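Local coordinates for flagellin B1 (Methanocaldococcus jannaschii DSM 2661, PDB 5YA6), which binds a calcium ion and probably assembles with other flagellin subunits into the archaellum, the filament that drives archaeal swimming, at residues I45-A50 against F142-G147. Sequence-based numbering, arbitrary orientation.
Sequences IDLKNA and FQPEFG
Pro144 and Phe142 pack against Ile45, Leu47 and Ala50, joining strand 45-46 and the type I beta turn Leu47-Ala50 to the end of strand 137-143 and the loop after it in the beta-rich flagellin domain. The Pro144 ring is one bump, the Ala50 methyl another. Pro144 CB and CG sit against Ile45 CG2 (CB at 3.6 Å), which lies anti to the backbone N with CG1 beside that N (chi1 -64°); Ala50 CB and Leu47 CD2 lie more loosely about Pro144 CG. Ala50 CB sits in the corner formed by the Pro144 and Phe142 rings, 3.5 Å from Phe142 CZ. CG of Phe142 lies anti to the backbone N (chi1 -174°); the ring beyond meets Ala50, and Leu47, crossing it at about a right angle, sets CD2 3.9 Å from CE2. Leu13 of strand 13-23 touches Ile45, Leu47, Phe142 and Pro144. An alanine at Phe142 would probably open a gap beside Ala50 CB and Leu47 CD2 and leave Tyr95 without its edge-to-face partner. No direct hydrogen bond joins the backbones; one water links Asp46 O to Glu145 N, and a second, 2.9 Å from Asp46 O, accepts from Phe146 N.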
loop_
_atom_site.group_PDB
_atom_site.type_symbol
_atom_site.label_atom_id
_atom_site.label_comp_id
_atom_site.label_asym_id
_atom_site.label_seq_id
_atom_site.Cartn_x
_atom_site.Cartn_y
_atom_site.Cartn_z
ATOM N N ILE B 45 -19.350 -1.130 12.151
ATOM C CA ILE B 45 -18.082 -0.442 12.293
ATOM C C ILE B 45 -18.267 1.079 12.224
ATOM O O ILE B 45 -18.838 1.615 11.272
ATOM C CB ILE B 45 -17.141 -0.888 11.183
ATOM C CG1 ILE B 45 -16.832 -2.392 11.349
ATOM C CG2 ILE B 45 -15.792 -0.119 11.219
ATOM C CD1 ILE B 45 -16.295 -2.972 10.078
ATOM N N ASP B 46 -17.743 1.763 13.218
ATOM C CA ASP B 46 -17.774 3.222 13.270
ATOM C C ASP B 46 -16.651 3.727 12.347
ATOM O O ASP B 46 -15.468 3.368 12.565
ATOM C CB ASP B 46 -17.518 3.659 14.727
ATOM C CG ASP B 46 -17.474 5.160 14.922
ATOM O OD1 ASP B 46 -17.869 5.908 14.025
ATOM O OD2 ASP B 46 -17.016 5.585 16.029
ATOM N N LEU B 47 -16.997 4.571 11.364
ATOM C CA LEU B 47 -16.036 5.174 10.414
ATOM C C LEU B 47 -15.450 6.487 10.868
ATOM O O LEU B 47 -14.478 6.989 10.297
ATOM C CB LEU B 47 -16.694 5.364 9.015
ATOM C CG LEU B 47 -17.151 4.082 8.313
ATOM C CD1 LEU B 47 -17.601 4.327 6.909
ATOM C CD2 LEU B 47 -16.006 3.029 8.271
ATOM N N LYS B 48 -16.020 7.074 11.944
ATOM C CA LYS B 48 -15.708 8.444 12.250
ATOM C C LYS B 48 -14.247 8.672 12.654
ATOM O O LYS B 48 -13.738 9.764 12.367
ATOM C CB LYS B 48 -16.700 9.018 13.306
ATOM C CG LYS B 48 -18.086 9.206 12.753
ATOM C CD LYS B 48 -19.144 9.705 13.742
ATOM C CE LYS B 48 -19.413 8.763 14.923
ATOM N NZ LYS B 48 -20.001 7.487 14.493
ATOM N N ASN B 49 -13.519 7.688 13.205
ATOM C CA ASN B 49 -12.058 7.841 13.479
ATOM C C ASN B 49 -11.172 7.085 12.510
ATOM O O ASN B 49 -9.983 6.915 12.747
ATOM C CB ASN B 49 -11.785 7.344 14.906
ATOM C CG ASN B 49 -12.459 8.208 15.885
ATOM O OD1 ASN B 49 -13.492 7.840 16.452
ATOM N ND2 ASN B 49 -11.984 9.437 15.980
ATOM N N ALA B 50 -11.759 6.642 11.412
ATOM C CA ALA B 50 -11.055 5.789 10.463
ATOM C C ALA B 50 -10.052 6.612 9.703
ATOM O O ALA B 50 -10.310 7.786 9.345
ATOM C CB ALA B 50 -12.049 5.102 9.517
ATOM N N PHE B 142 -7.484 1.512 4.363
ATOM C CA PHE B 142 -8.523 2.245 5.133
ATOM C C PHE B 142 -8.806 1.494 6.404
ATOM O O PHE B 142 -9.332 0.386 6.378
ATOM C CB PHE B 142 -9.774 2.382 4.300
ATOM C CG PHE B 142 -10.843 3.257 4.971
ATOM C CD1 PHE B 142 -10.527 4.521 5.382
ATOM C CD2 PHE B 142 -12.149 2.806 5.115
ATOM C CE1 PHE B 142 -11.471 5.330 5.974
ATOM C CE2 PHE B 142 -13.100 3.640 5.682
ATOM C CZ PHE B 142 -12.762 4.889 6.099
ATOM N N GLN B 143 -8.403 2.100 7.527
ATOM C CA GLN B 143 -8.338 1.437 8.800
ATOM C C GLN B 143 -9.262 2.149 9.837
ATOM O O GLN B 143 -8.921 3.181 10.370
ATOM C CB GLN B 143 -6.905 1.506 9.292
ATOM C CG GLN B 143 -6.713 0.765 10.631
ATOM C CD GLN B 143 -7.013 -0.697 10.584
ATOM O OE1 GLN B 143 -6.251 -1.506 10.007
ATOM N NE2 GLN B 143 -8.170 -1.075 11.179
ATOM N N PRO B 144 -10.373 1.560 10.102
ATOM C CA PRO B 144 -11.146 2.072 11.237
ATOM C C PRO B 144 -10.464 1.748 12.559
ATOM O O PRO B 144 -9.552 0.915 12.641
ATOM C CB PRO B 144 -12.452 1.245 11.134
ATOM C CG PRO B 144 -12.561 0.996 9.683
ATOM C CD PRO B 144 -11.096 0.519 9.407
ATOM N N GLU B 145 -10.957 2.356 13.611
ATOM C CA GLU B 145 -10.378 2.092 14.900
ATOM C C GLU B 145 -10.387 0.608 15.249
ATOM O O GLU B 145 -9.367 0.073 15.771
ATOM C CB GLU B 145 -11.078 2.931 15.951
ATOM C CG GLU B 145 -10.491 2.716 17.356
ATOM C CD GLU B 145 -11.198 3.543 18.426
ATOM O OE1 GLU B 145 -10.796 3.408 19.629
ATOM O OE2 GLU B 145 -12.124 4.324 18.105
ATOM N N PHE B 146 -11.522 -0.026 14.995
ATOM C CA PHE B 146 -11.750 -1.425 15.302
ATOM C C PHE B 146 -11.962 -2.210 14.018
ATOM O O PHE B 146 -12.566 -1.702 13.038
ATOM C CB PHE B 146 -12.951 -1.577 16.223
ATOM C CG PHE B 146 -12.787 -0.899 17.549
ATOM C CD1 PHE B 146 -11.919 -1.402 18.489
ATOM C CD2 PHE B 146 -13.478 0.252 17.843
ATOM C CE1 PHE B 146 -11.761 -0.774 19.706
ATOM C CE2 PHE B 146 -13.300 0.907 19.036
ATOM C CZ PHE B 146 -12.461 0.389 19.986
ATOM N N GLY B 147 -11.419 -3.418 13.985
ATOM C CA GLY B 147 -11.506 -4.309 12.860
ATOM C C GLY B 147 -10.394 -4.199 11.820
ATOM O O GLY B 147 -9.486 -3.356 11.947
HETATM O O HOH W 1 -14.163 1.513 14.386
HETATM O O HOH W 2 -13.092 4.555 13.313
HETATM O O HOH W 3 -14.282 4.043 16.269
#